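Local coordinates for protein ESSC (Geobacillus thermodenitrificans, PDB 5FWH) that forms part of the bacterial type VII secretion apparatus, probably as an FtsK/SpoIIIE-type ATPase that carries a forkhead-associated region at its N-terminus, at residues L30-T35 with N43-I48; Q47-S52 with T56-Q61; K70-I75 with T179-V184; A121-R126 with M166-I171. All blocks are in the same frame, centred on the assembly; numbering follows the deposited sequence.

Interaction 1. Residues L30-T35 with N43-I48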
loop_
_atom_site.group_PDB
_atom_site.type_symbol
_atom_site.label_atom_id
_atom_site.label_comp_id
_atom_site.label_asym_id
_atom_site.label_seq_id
_atom_site.Cartn_x
_atom_site.Cartn_y
_atom_site.Cartn_z
ATOM N N LEU A 30 -20.498 -1.248 10.502
ATOM C CA LEU A 30 -20.423 -0.272 9.393
ATOM C C LEU A 30 -20.101 1.163 9.834
ATOM O O LEU A 30 -19.545 1.927 9.037
ATOM C CB LEU A 30 -21.691 -0.299 8.549
ATOM C CG LEU A 30 -21.973 -1.641 7.845
ATOM C CD1 LEU A 30 -23.293 -1.563 7.081
ATOM C CD2 LEU A 30 -20.845 -2.084 6.910
ATOM N N GLU A 31 -20.420 1.504 11.087
ATOM C CA GLU A 31 -20.138 2.839 11.657
ATOM C C GLU A 31 -18.641 3.121 11.860
ATOM O O GLU A 31 -18.189 4.237 11.661
ATOM C CB GLU A 31 -20.909 3.027 12.974
ATOM C CG GLU A 31 -20.332 2.253 14.150
ATOM C CD GLU A 31 -21.337 1.868 15.224
ATOM O OE1 GLU A 31 -22.318 2.617 15.429
ATOM O OE2 GLU A 31 -21.127 0.810 15.875
ATOM N N HIS A 32 -17.865 2.096 12.204
ATOM C CA HIS A 32 -16.436 2.266 12.446
ATOM C C HIS A 32 -15.716 2.884 11.281
ATOM O O HIS A 32 -16.177 2.837 10.163
ATOM C CB HIS A 32 -15.785 0.933 12.769
ATOM C CG HIS A 32 -16.167 0.401 14.098
ATOM N ND1 HIS A 32 -16.468 -0.923 14.297
ATOM C CD2 HIS A 32 -16.319 1.013 15.299
ATOM C CE1 HIS A 32 -16.738 -1.118 15.577
ATOM N NE2 HIS A 32 -16.677 0.046 16.202
ATOM N N HIS A 33 -14.549 3.438 11.569
ATOM C CA HIS A 33 -13.775 4.043 10.537
ATOM C C HIS A 33 -13.322 3.021 9.512
ATOM O O HIS A 33 -13.445 3.249 8.299
ATOM C CB HIS A 33 -12.622 4.781 11.160
ATOM C CG HIS A 33 -13.086 5.918 11.990
ATOM N ND1 HIS A 33 -13.457 5.769 13.310
ATOM C CD2 HIS A 33 -13.353 7.209 11.656
ATOM C CE1 HIS A 33 -13.888 6.934 13.769
ATOM N NE2 HIS A 33 -13.846 7.817 12.785
ATOM N N VAL A 34 -12.808 1.876 9.979
ATOM C CA VAL A 34 -12.411 0.810 9.043
ATOM C C VAL A 34 -13.163 -0.441 9.504
ATOM O O VAL A 34 -13.048 -0.806 10.687
ATOM C CB VAL A 34 -10.867 0.606 9.049
ATOM C CG1 VAL A 34 -10.485 -0.644 8.250
ATOM C CG2 VAL A 34 -10.134 1.804 8.479
ATOM N N THR A 35 -13.946 -1.038 8.592
ATOM C CA THR A 35 -14.903 -2.152 8.847
ATOM C C THR A 35 -14.313 -3.458 8.329
ATOM O O THR A 35 -14.237 -3.656 7.123
ATOM C CB THR A 35 -16.275 -1.978 8.085
ATOM O OG1 THR A 35 -16.936 -0.743 8.407
ATOM C CG2 THR A 35 -17.215 -3.147 8.353
ATOM N N ASN A 43 -11.355 -9.661 21.722
ATOM C CA ASN A 43 -10.453 -8.838 22.571
ATOM C C ASN A 43 -10.470 -7.307 22.206
ATOM O O ASN A 43 -9.435 -6.639 22.171
ATOM C CB ASN A 43 -9.013 -9.454 22.760
ATOM C CG ASN A 43 -8.307 -9.880 21.447
ATOM O OD1 ASN A 43 -8.671 -9.472 20.342
ATOM N ND2 ASN A 43 -7.248 -10.709 21.593
ATOM N N GLY A 44 -11.646 -6.730 21.951
ATOM C CA GLY A 44 -11.689 -5.275 21.744
ATOM C C GLY A 44 -11.567 -4.896 20.286
ATOM O O GLY A 44 -11.018 -5.632 19.477
ATOM N N TYR A 45 -12.159 -3.762 19.921
ATOM C CA TYR A 45 -11.893 -3.178 18.654
ATOM C C TYR A 45 -10.450 -2.634 18.746
ATOM O O TYR A 45 -9.787 -2.700 19.831
ATOM C CB TYR A 45 -12.962 -2.103 18.293
ATOM C CG TYR A 45 -14.414 -2.630 18.292
ATOM C CD1 TYR A 45 -14.755 -3.825 17.636
ATOM C CD2 TYR A 45 -15.454 -1.947 18.963
ATOM C CE1 TYR A 45 -16.049 -4.324 17.659
ATOM C CE2 TYR A 45 -16.776 -2.445 18.975
ATOM C CZ TYR A 45 -17.079 -3.629 18.323
ATOM O OH TYR A 45 -18.394 -4.140 18.311
ATOM N N ILE A 46 -9.916 -2.176 17.613
ATOM C CA ILE A 46 -8.621 -1.579 17.581
ATOM C C ILE A 46 -8.794 -0.144 17.484
ATOM O O ILE A 46 -9.546 0.344 16.613
ATOM C CB ILE A 46 -7.761 -2.120 16.437
ATOM C CG1 ILE A 46 -7.650 -3.670 16.489
ATOM C CG2 ILE A 46 -6.345 -1.518 16.479
ATOM C CD1 ILE A 46 -7.157 -4.213 17.843
ATOM N N GLN A 47 -8.146 0.558 18.416
ATOM C CA GLN A 47 -8.151 2.012 18.430
ATOM C C GLN A 47 -6.796 2.496 18.010
ATOM O O GLN A 47 -5.773 2.036 18.538
ATOM C CB GLN A 47 -8.461 2.563 19.846
ATOM C CG GLN A 47 -9.750 2.106 20.552
ATOM C CD GLN A 47 -9.677 0.736 21.224
ATOM O OE1 GLN A 47 -8.841 0.459 22.128
ATOM N NE2 GLN A 47 -10.576 -0.118 20.828
ATOM N N ILE A 48 -6.792 3.441 17.102
ATOM C CA ILE A 48 -5.602 4.151 16.670
ATOM C C ILE A 48 -5.829 5.616 16.985
ATOM O O ILE A 48 -6.825 6.164 16.571
ATOM C CB ILE A 48 -5.371 4.003 15.135
ATOM C CG1 ILE A 48 -5.552 2.566 14.678
ATOM C CG2 ILE A 48 -3.996 4.479 14.743
ATOM C CD1 ILE A 48 -4.506 1.588 15.183
#

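Interaction 2. Residues Q47-S52 with T56-Q61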
loop_
_atom_site.group_PDB
_atom_site.type_symbol
_atom_site.label_atom_id
_atom_site.label_comp_id
_atom_site.label_asym_id
_atom_site.label_seq_id
_atom_site.Cartn_x
_atom_site.Cartn_y
_atom_site.Cartn_z
ATOM N N GLN A 47 -8.146 0.558 18.416
ATOM C CA GLN A 47 -8.151 2.012 18.430
ATOM C C GLN A 47 -6.796 2.496 18.010
ATOM O O GLN A 47 -5.773 2.036 18.538
ATOM C CB GLN A 47 -8.461 2.563 19.846
ATOM C CG GLN A 47 -9.750 2.106 20.552
ATOM C CD GLN A 47 -9.677 0.736 21.224
ATOM O OE1 GLN A 47 -8.841 0.459 22.128
ATOM N NE2 GLN A 47 -10.576 -0.118 20.828
ATOM N N ILE A 48 -6.792 3.441 17.102
ATOM C CA ILE A 48 -5.602 4.151 16.670
ATOM C C ILE A 48 -5.829 5.616 16.985
ATOM O O ILE A 48 -6.825 6.164 16.571
ATOM C CB ILE A 48 -5.371 4.003 15.135
ATOM C CG1 ILE A 48 -5.552 2.566 14.678
ATOM C CG2 ILE A 48 -3.996 4.479 14.743
ATOM C CD1 ILE A 48 -4.506 1.588 15.183
ATOM N N GLU A 49 -4.934 6.235 17.741
ATOM C CA GLU A 49 -5.013 7.651 18.011
ATOM C C GLU A 49 -3.687 8.368 17.731
ATOM O O GLU A 49 -2.617 7.819 17.945
ATOM C CB GLU A 49 -5.508 7.916 19.445
ATOM C CG GLU A 49 -4.491 7.676 20.553
ATOM C CD GLU A 49 -4.919 8.173 21.948
ATOM O OE1 GLU A 49 -5.942 7.692 22.493
ATOM O OE2 GLU A 49 -4.204 9.034 22.524
ATOM N N LYS A 50 -3.783 9.618 17.272
ATOM C CA LYS A 50 -2.601 10.427 16.962
ATOM C C LYS A 50 -2.088 11.087 18.238
ATOM O O LYS A 50 -2.876 11.371 19.151
ATOM C CB LYS A 50 -2.936 11.461 15.901
ATOM C CG LYS A 50 -2.047 11.375 14.664
ATOM C CD LYS A 50 -2.521 12.297 13.532
ATOM C CE LYS A 50 -2.513 13.778 13.950
ATOM N NZ LYS A 50 -2.628 14.742 12.807
ATOM N N LYS A 51 -0.780 11.330 18.309
ATOM C CA LYS A 51 -0.166 11.869 19.536
ATOM C C LYS A 51 0.151 13.395 19.516
ATOM O O LYS A 51 -0.019 14.075 20.534
ATOM C CB LYS A 51 1.065 11.026 19.931
ATOM C CG LYS A 51 2.462 11.628 19.718
ATOM C CD LYS A 51 2.964 12.399 20.940
ATOM C CE LYS A 51 4.375 12.921 20.719
ATOM N NZ LYS A 51 4.733 14.013 21.670
ATOM N N SER A 52 0.626 13.924 18.391
ATOM C CA SER A 52 1.207 15.285 18.341
ATOM C C SER A 52 2.326 15.506 19.359
ATOM O O SER A 52 3.496 15.529 18.982
ATOM C CB SER A 52 0.130 16.377 18.471
ATOM O OG SER A 52 -0.342 16.729 17.179
ATOM N N THR A 56 3.780 10.094 16.327
ATOM C CA THR A 56 3.479 8.666 16.343
ATOM C C THR A 56 1.994 8.352 16.551
ATOM O O THR A 56 1.225 9.218 16.942
ATOM C CB THR A 56 4.357 7.947 17.377
ATOM O OG1 THR A 56 3.954 6.584 17.471
ATOM C CG2 THR A 56 4.236 8.571 18.731
ATOM N N LEU A 57 1.590 7.108 16.261
ATOM C CA LEU A 57 0.223 6.654 16.494
ATOM C C LEU A 57 0.201 5.717 17.657
ATOM O O LEU A 57 1.015 4.820 17.749
ATOM C CB LEU A 57 -0.334 5.943 15.268
ATOM C CG LEU A 57 -0.963 6.790 14.169
ATOM C CD1 LEU A 57 -0.239 8.093 13.960
ATOM C CD2 LEU A 57 -1.034 5.987 12.884
ATOM N N ALA A 58 -0.749 5.901 18.553
ATOM C CA ALA A 58 -0.875 4.992 19.671
ATOM C C ALA A 58 -1.878 3.938 19.187
ATOM O O ALA A 58 -2.865 4.267 18.530
ATOM C CB ALA A 58 -1.373 5.717 20.872
ATOM N N VAL A 59 -1.535 2.687 19.443
ATOM C CA VAL A 59 -2.339 1.561 19.101
ATOM C C VAL A 59 -2.807 0.966 20.421
ATOM O O VAL A 59 -2.005 0.569 21.300
ATOM C CB VAL A 59 -1.615 0.464 18.268
ATOM C CG1 VAL A 59 -2.600 -0.677 17.964
ATOM C CG2 VAL A 59 -1.117 0.986 16.927
ATOM N N LEU A 60 -4.111 0.908 20.556
ATOM C CA LEU A 60 -4.743 0.303 21.730
ATOM C C LEU A 60 -5.701 -0.831 21.266
ATOM O O LEU A 60 -6.313 -0.789 20.209
ATOM C CB LEU A 60 -5.521 1.354 22.514
ATOM C CG LEU A 60 -5.126 2.832 22.513
ATOM C CD1 LEU A 60 -6.329 3.657 22.934
ATOM C CD2 LEU A 60 -4.000 3.078 23.507
ATOM N N GLN A 61 -5.853 -1.861 22.043
ATOM C CA GLN A 61 -6.784 -2.913 21.623
ATOM C C GLN A 61 -7.988 -3.057 22.565
ATOM O O GLN A 61 -9.096 -3.211 22.084
ATOM C CB GLN A 61 -6.045 -4.209 21.379
ATOM C CG GLN A 61 -6.945 -5.411 21.118
ATOM C CD GLN A 61 -6.148 -6.666 20.802
ATOM O OE1 GLN A 61 -5.021 -6.823 21.281
ATOM N NE2 GLN A 61 -6.735 -7.566 20.009
#

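Interaction 3. Residues K70-I75 with T179-V184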
loop_
_atom_site.group_PDB
_atom_site.type_symbol
_atom_site.label_atom_id
_atom_site.label_comp_id
_atom_site.label_asym_id
_atom_site.label_seq_id
_atom_site.Cartn_x
_atom_site.Cartn_y
_atom_site.Cartn_z
ATOM N N LYS A 70 5.485 4.315 14.455
ATOM C CA LYS A 70 6.218 5.414 13.878
ATOM C C LYS A 70 5.995 5.352 12.396
ATOM O O LYS A 70 5.472 4.362 11.862
ATOM C CB LYS A 70 7.715 5.300 14.199
ATOM C CG LYS A 70 7.991 5.240 15.692
ATOM C CD LYS A 70 9.445 5.547 16.071
ATOM C CE LYS A 70 10.487 4.919 15.136
ATOM N NZ LYS A 70 10.427 3.429 15.061
ATOM N N PRO A 71 6.343 6.438 11.712
ATOM C CA PRO A 71 6.263 6.410 10.275
ATOM C C PRO A 71 6.968 5.192 9.653
ATOM O O PRO A 71 8.064 4.795 10.110
ATOM C CB PRO A 71 6.960 7.715 9.894
ATOM C CG PRO A 71 6.587 8.635 11.023
ATOM C CD PRO A 71 6.763 7.767 12.206
ATOM N N ARG A 72 6.301 4.610 8.652
ATOM C CA ARG A 72 6.780 3.463 7.898
ATOM C C ARG A 72 7.032 2.212 8.747
ATOM O O ARG A 72 7.901 1.411 8.446
ATOM C CB ARG A 72 8.009 3.853 7.106
ATOM C CG ARG A 72 7.773 4.937 6.061
ATOM C CD ARG A 72 8.632 4.695 4.807
ATOM N NE ARG A 72 10.021 4.379 5.149
ATOM C CZ ARG A 72 10.919 5.249 5.634
ATOM N NH1 ARG A 72 10.595 6.515 5.857
ATOM N NH2 ARG A 72 12.171 4.846 5.923
ATOM N N CYS A 73 6.280 2.076 9.823
ATOM C CA CYS A 73 6.353 0.921 10.704
ATOM C C CYS A 73 4.958 0.251 10.752
ATOM O O CYS A 73 3.972 0.830 10.348
ATOM C CB CYS A 73 6.793 1.342 12.115
ATOM S SG CYS A 73 8.498 1.995 12.112
ATOM N N SER A 74 4.912 -0.960 11.216
ATOM C CA SER A 74 3.679 -1.746 11.199
ATOM C C SER A 74 3.606 -2.496 12.464
ATOM O O SER A 74 4.634 -2.562 13.180
ATOM C CB SER A 74 3.638 -2.755 10.050
ATOM O OG SER A 74 4.634 -3.763 10.276
ATOM N N ILE A 75 2.410 -3.018 12.741
ATOM C CA ILE A 75 2.197 -3.908 13.855
ATOM C C ILE A 75 1.238 -5.044 13.504
ATOM O O ILE A 75 0.239 -4.875 12.794
ATOM C CB ILE A 75 1.653 -3.126 15.069
ATOM C CG1 ILE A 75 1.839 -3.927 16.354
ATOM C CG2 ILE A 75 0.193 -2.704 14.851
ATOM C CD1 ILE A 75 1.495 -3.145 17.593
ATOM N N THR A 179 3.459 6.251 -5.638
ATOM C CA THR A 179 3.431 7.098 -4.432
ATOM C C THR A 179 4.015 6.285 -3.316
ATOM O O THR A 179 3.770 5.091 -3.246
ATOM C CB THR A 179 2.031 7.599 -4.095
ATOM O OG1 THR A 179 1.574 8.286 -5.250
ATOM C CG2 THR A 179 2.048 8.577 -2.920
ATOM N N SER A 180 4.784 6.951 -2.472
ATOM C CA SER A 180 5.647 6.285 -1.537
ATOM C C SER A 180 5.964 7.221 -0.417
ATOM O O SER A 180 6.156 8.399 -0.628
ATOM C CB SER A 180 6.972 5.963 -2.190
ATOM O OG SER A 180 7.793 5.247 -1.310
ATOM N N SER A 181 6.119 6.660 0.761
ATOM C CA SER A 181 6.656 7.401 1.889
ATOM C C SER A 181 8.158 7.582 1.831
ATOM O O SER A 181 8.649 8.356 2.588
ATOM C CB SER A 181 6.210 6.803 3.243
ATOM O OG SER A 181 5.823 5.438 3.132
ATOM N N GLU A 182 8.885 6.913 0.944
ATOM C CA GLU A 182 10.321 7.189 0.779
ATOM C C GLU A 182 10.542 7.688 -0.624
ATOM O O GLU A 182 9.678 7.465 -1.485
ATOM C CB GLU A 182 11.140 5.930 0.946
ATOM C CG GLU A 182 10.561 4.919 1.908
ATOM C CD GLU A 182 11.546 3.814 2.277
ATOM O OE1 GLU A 182 12.637 3.726 1.658
ATOM O OE2 GLU A 182 11.228 3.022 3.203
ATOM N N GLU A 183 11.694 8.331 -0.866
ATOM C CA GLU A 183 12.132 8.596 -2.233
ATOM C C GLU A 183 12.257 7.230 -3.003
ATOM O O GLU A 183 12.724 6.177 -2.477
ATOM C CB GLU A 183 13.436 9.445 -2.331
ATOM C CG GLU A 183 13.303 10.968 -2.103
ATOM C CD GLU A 183 13.650 11.845 -3.327
ATOM O OE1 GLU A 183 12.948 11.793 -4.366
ATOM O OE2 GLU A 183 14.632 12.619 -3.269
ATOM N N VAL A 184 11.754 7.246 -4.224
ATOM C CA VAL A 184 11.769 6.089 -5.068
ATOM C C VAL A 184 13.045 6.164 -5.889
ATOM O O VAL A 184 13.396 7.220 -6.370
ATOM C CB VAL A 184 10.570 6.146 -6.004
ATOM C CG1 VAL A 184 10.633 5.039 -7.019
ATOM C CG2 VAL A 184 9.314 6.007 -5.161
#

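Interaction 4. Residues A121-R126 with M166-I171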
loop_
_atom_site.group_PDB
_atom_site.type_symbol
_atom_site.label_atom_id
_atom_site.label_comp_id
_atom_site.label_asym_id
_atom_site.label_seq_id
_atom_site.Cartn_x
_atom_site.Cartn_y
_atom_site.Cartn_z
ATOM N N ALA A 121 8.264 -4.532 -2.356
ATOM C CA ALA A 121 7.421 -5.176 -3.357
ATOM C C ALA A 121 8.306 -5.936 -4.293
ATOM O O ALA A 121 9.425 -5.576 -4.472
ATOM C CB ALA A 121 6.680 -4.100 -4.161
ATOM N N ARG A 122 7.769 -6.938 -4.946
ATOM C CA ARG A 122 8.477 -7.594 -5.974
ATOM C C ARG A 122 7.455 -8.057 -6.994
ATOM O O ARG A 122 6.693 -8.955 -6.703
ATOM C CB ARG A 122 9.295 -8.782 -5.366
ATOM C CG ARG A 122 9.768 -9.831 -6.362
ATOM C CD ARG A 122 10.562 -10.957 -5.681
ATOM N NE ARG A 122 11.842 -10.432 -5.229
ATOM C CZ ARG A 122 12.906 -10.230 -6.016
ATOM N NH1 ARG A 122 12.884 -10.523 -7.316
ATOM N NH2 ARG A 122 14.007 -9.708 -5.505
ATOM N N PHE A 123 7.524 -7.540 -8.209
ATOM C CA PHE A 123 6.558 -7.938 -9.230
ATOM C C PHE A 123 7.035 -7.397 -10.554
ATOM O O PHE A 123 7.953 -6.634 -10.572
ATOM C CB PHE A 123 5.125 -7.430 -8.864
ATOM C CG PHE A 123 4.982 -5.914 -8.796
ATOM C CD1 PHE A 123 4.601 -5.166 -9.935
ATOM C CD2 PHE A 123 5.114 -5.231 -7.576
ATOM C CE1 PHE A 123 4.466 -3.784 -9.899
ATOM C CE2 PHE A 123 4.910 -3.818 -7.532
ATOM C CZ PHE A 123 4.637 -3.107 -8.693
ATOM N N SER A 124 6.491 -7.831 -11.674
ATOM C CA SER A 124 6.882 -7.187 -12.907
ATOM C C SER A 124 5.669 -6.707 -13.614
ATOM O O SER A 124 4.595 -7.143 -13.317
ATOM C CB SER A 124 7.763 -8.079 -13.793
ATOM O OG SER A 124 7.020 -9.153 -14.275
ATOM N N LEU A 125 5.840 -5.708 -14.464
ATOM C CA LEU A 125 4.774 -5.181 -15.333
ATOM C C LEU A 125 5.185 -5.430 -16.786
ATOM O O LEU A 125 6.306 -5.095 -17.173
ATOM C CB LEU A 125 4.579 -3.716 -15.088
ATOM C CG LEU A 125 4.118 -3.308 -13.663
ATOM C CD1 LEU A 125 4.017 -1.792 -13.608
ATOM C CD2 LEU A 125 2.738 -3.758 -13.329
ATOM N N ARG A 126 4.290 -5.995 -17.582
ATOM C CA ARG A 126 4.591 -6.257 -18.977
ATOM C C ARG A 126 3.517 -5.840 -19.916
ATOM O O ARG A 126 2.323 -6.127 -19.704
ATOM C CB ARG A 126 4.743 -7.738 -19.203
ATOM C CG ARG A 126 6.097 -8.217 -18.855
ATOM C CD ARG A 126 6.186 -9.696 -19.064
ATOM N NE ARG A 126 7.183 -10.188 -18.142
ATOM C CZ ARG A 126 7.270 -11.435 -17.703
ATOM N NH1 ARG A 126 6.453 -12.410 -18.133
ATOM N NH2 ARG A 126 8.238 -11.701 -16.832
HETATM N N MSE A 166 3.469 1.639 -0.453
HETATM C CA MSE A 166 3.580 2.186 -1.829
HETATM C C MSE A 166 2.294 2.044 -2.659
HETATM O O MSE A 166 1.527 1.169 -2.399
HETATM C CB MSE A 166 4.753 1.413 -2.419
HETATM C CG MSE A 166 6.207 1.818 -1.960
HETATM SE SE MSE A 166 7.392 0.891 -3.253
HETATM C CE MSE A 166 7.661 2.402 -4.469
ATOM N N GLN A 167 2.082 2.875 -3.669
ATOM C CA GLN A 167 1.000 2.692 -4.656
ATOM C C GLN A 167 1.470 2.966 -6.036
ATOM O O GLN A 167 2.288 3.870 -6.228
ATOM C CB GLN A 167 -0.085 3.675 -4.435
ATOM C CG GLN A 167 -0.721 3.566 -3.100
ATOM C CD GLN A 167 -1.492 4.832 -2.835
ATOM O OE1 GLN A 167 -1.219 5.561 -1.846
ATOM N NE2 GLN A 167 -2.421 5.150 -3.783
ATOM N N PHE A 168 0.973 2.168 -6.994
ATOM C CA PHE A 168 1.315 2.247 -8.415
ATOM C C PHE A 168 0.038 2.375 -9.196
ATOM O O PHE A 168 -0.873 1.558 -8.996
ATOM C CB PHE A 168 2.023 1.002 -8.894
ATOM C CG PHE A 168 3.253 0.640 -8.083
ATOM C CD1 PHE A 168 3.119 -0.020 -6.883
ATOM C CD2 PHE A 168 4.503 0.914 -8.558
ATOM C CE1 PHE A 168 4.219 -0.401 -6.130
ATOM C CE2 PHE A 168 5.620 0.617 -7.794
ATOM C CZ PHE A 168 5.463 -0.053 -6.585
ATOM N N VAL A 169 -0.069 3.420 -10.025
ATOM C CA VAL A 169 -1.296 3.660 -10.841
ATOM C C VAL A 169 -0.882 4.082 -12.232
ATOM O O VAL A 169 -0.101 5.010 -12.371
ATOM C CB VAL A 169 -2.221 4.748 -10.267
ATOM C CG1 VAL A 169 -3.576 4.701 -10.953
ATOM C CG2 VAL A 169 -2.442 4.541 -8.774
ATOM N N PHE A 170 -1.334 3.363 -13.264
ATOM C CA PHE A 170 -1.194 3.855 -14.625
ATOM C C PHE A 170 -2.241 4.995 -14.762
ATOM O O PHE A 170 -3.478 4.805 -14.591
ATOM C CB PHE A 170 -1.406 2.749 -15.679
ATOM C CG PHE A 170 -0.151 1.937 -15.957
ATOM C CD1 PHE A 170 0.869 2.467 -16.727
ATOM C CD2 PHE A 170 0.016 0.678 -15.389
ATOM C CE1 PHE A 170 2.018 1.750 -16.956
ATOM C CE2 PHE A 170 1.162 -0.055 -15.597
ATOM C CZ PHE A 170 2.180 0.483 -16.389
ATOM N N ILE A 171 -1.741 6.176 -15.029
ATOM C CA ILE A 171 -2.617 7.293 -15.339
ATOM C C ILE A 171 -3.159 7.049 -16.751
ATOM O O ILE A 171 -4.344 7.204 -17.002
ATOM C CB ILE A 171 -1.859 8.625 -15.396
ATOM C CG1 ILE A 171 -1.241 8.989 -14.038
ATOM C CG2 ILE A 171 -2.773 9.733 -15.912
ATOM C CD1 ILE A 171 -2.217 9.211 -12.914
#

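Interaction 1. Residues L30-T35 with N43-I48
The backbones at His32 and Tyr45 pass with their CA atoms 9.4 Å apart, because strand 23-27 runs between strands 34-35 and 46-50 and the two residues face one another across it. What bridges this distance is a single T-shaped aromatic pair. The edge of the imidazole is directed at the face of the phenol ring, with ring centroids 4.5 Å apart and planes inclined at 63°. His32 CE1 is the leading atom: it stands 3.5 Å above the Tyr45 ring plane, over its centre, while His32 NE2 lies beside it, 3.6 Å from Tyr45 CD2. In both residues CG lies beside the backbone N and anti to the carbonyl carbon (chi1 -71° for His32, -57° for Tyr45), and the two side chains cross at about a right angle. In the beta sandwich of this forkhead-associated region, the pair lies near the surface over a sheet, with both rings touching Val25 of the intervening strand. Gln29 ties the two polar ends together: its side-chain NE2 is hydrogen-bonded to the Tyr45 hydroxyl, and its backbone N makes a weak bond to His32 ND1, which may help to set the turn of the imidazole.

Interaction 2. Residues Q47-S52 with T56-Q61
Gln47 and Leu60 form a hydrogen-bonded antiparallel pair in the hairpin of strands 46-50 and 57-60, whose axes approach to 4.6 Å and run at 158° to each other. Its two backbone bonds, Gln47 N to Leu60 O and Leu60 N to Gln47 O, are repeated by Glu49 and Ala58; beyond the strands, Lys51 N makes a weak bond to Thr56 O. The Gln47 side chain starts with CB, 3.9 Å from Leu60 CD1. Beyond CG the chain bends (chi2 80°), bringing CD to 3.8 Å from Leu60 O and OE1 to 3.5 Å from Leu60 CB. OE1 finds its polar partner in the backbone N of Gly63, past the end of the partner strand, and NE2 lies 3.7 Å from Gln61 O. Replaced by an alanine, this residue would probably leave the Gly63 N-H without its acceptor and Leu60 CB without the amide that covers it. On the same face Glu49 CG packs 3.7 Å from Ala58 CB. The other face is mainly apolar: Ile48, Leu57 and Val59 are buried, and Lys50 at the hairpin end lays its aliphatic CG against Leu57 CD1. Ile48 CG2 meets Leu57 CD2, and Ile48 CD1 lies 3.9 Å from Val59 CG2, the isoleucine and valine side by side and pointing the same way. Ile48 continues onto Ile24 and Ile26, while Val59 reaches Ile66 and Leu69. Strand 46-50 is the central strand of a five-stranded sheet, between 23-27 and 57-60, and 65-69 lies beyond 57-60.

Interaction 3. Residues K70-I75 with T179-V184
Glu182 OE2 and Arg72 NE form a salt bridge, 2.7 Å apart. The two residues belong to different beta sandwiches, an arrangement consistent with two successive forkhead-associated modules, so the ion pair reaches across the surface between them. As a hydrogen bond it is weak: the N-H...O angle is only 116°, and Glu182 CD sits over one face of the guanidinium. The guanidinium and carboxylate planes are turned 69° from each other, and the two side chains cross at about a right angle, so the groups do not pair side by side. Of the two carboxylate oxygens, OE2 makes the close approach, lying 3.3 Å from Arg72 CZ. Attraction of charge, more than a straight bond, probably holds the pair together. Replacing Glu182 by an alanine would probably leave the Arg72 guanidinium without this counter-charge and freer to swing on its bent chain. Arg72 occupies the third position of a type II turn from Lys70 to Cys73, which leads into strand 73-77. Its chain bends at chi2 and again at chi3 (-47°), bringing NE round to the carboxylate. On the facing side, Glu182 follows strand 175-180, and Ser180 OG donates a hydrogen bond to Glu182 O over 2.9 Å, tying down the backbone that carries the acid. Just beyond, Val184 N and Glu183 OE1 are both hydrogen-bonded to the hydroxyl of Tyr96. The aliphatic part of the arginine also touches this chain: Arg72 CG lies 3.7 Å from Ser181 CB, and Arg72 CD 3.4 Å from Ser181 OG.

Interaction 4. Residues A121-R126 with M166-I171
Phe123 drives the edge of its ring into the face of Phe168, a T-shaped pair with planes at 88° and centroids 5.0 Å apart. The rings come from the two facing sheets of a beta sandwich, the layout of a forkhead-associated domain: strand 123-128 supplies Phe123 and strand 166-170 supplies Phe168. Phe123 CZ is the leading atom, 3.6 Å above the Phe168 plane and over its centre, so it is nearly equidistant from all six carbons of that ring. Phe123 CG lies between its backbone N and carbonyl carbon (chi1 63°), which directs the ring at Phe168. The backbones themselves stay well apart; CA of Leu125 and CA of Phe168, the nearest two, are 10.7 Å from each other, and side chains fill the interval. Around them the interior is apolar: Phe123 also rests on Val108 and Leu142, while Phe168 packs on Leu161 and Val178. Two residues further along each strand, Leu125 and Phe170 also meet from opposite directions, here as a methyl against a ring. The Phe170 ring is in addition stacked with Trp132 of the strand beside 123-128, and the leucine methyl that touches it, Leu125 CD1, lies 3.9 Å from Phe170 CE2.

Overall arrangement
Interactions 1 and 2 belong to one five-stranded sheet, share Gln47 and Ile48 on strand 46-50, and have centres about 13 Å apart. Interaction 4 lies on the other side of the chain's centre, in the interior of the second sandwich, its centre about 30 Å from the centres of both. Interaction 3 comes between: its first segment follows closely on interaction 2, their centres about 17 Å apart, whereas residues 179-180 end the strand beside 166-170 of interaction 4, with Thr179 N probably hydrogen-bonded to Gln167 O, and 181-184 form the loop after it. Along the chain, interactions 1 and 2 close first; interaction 3 then spans a long stretch that includes interaction 4 and joins the two sandwiches.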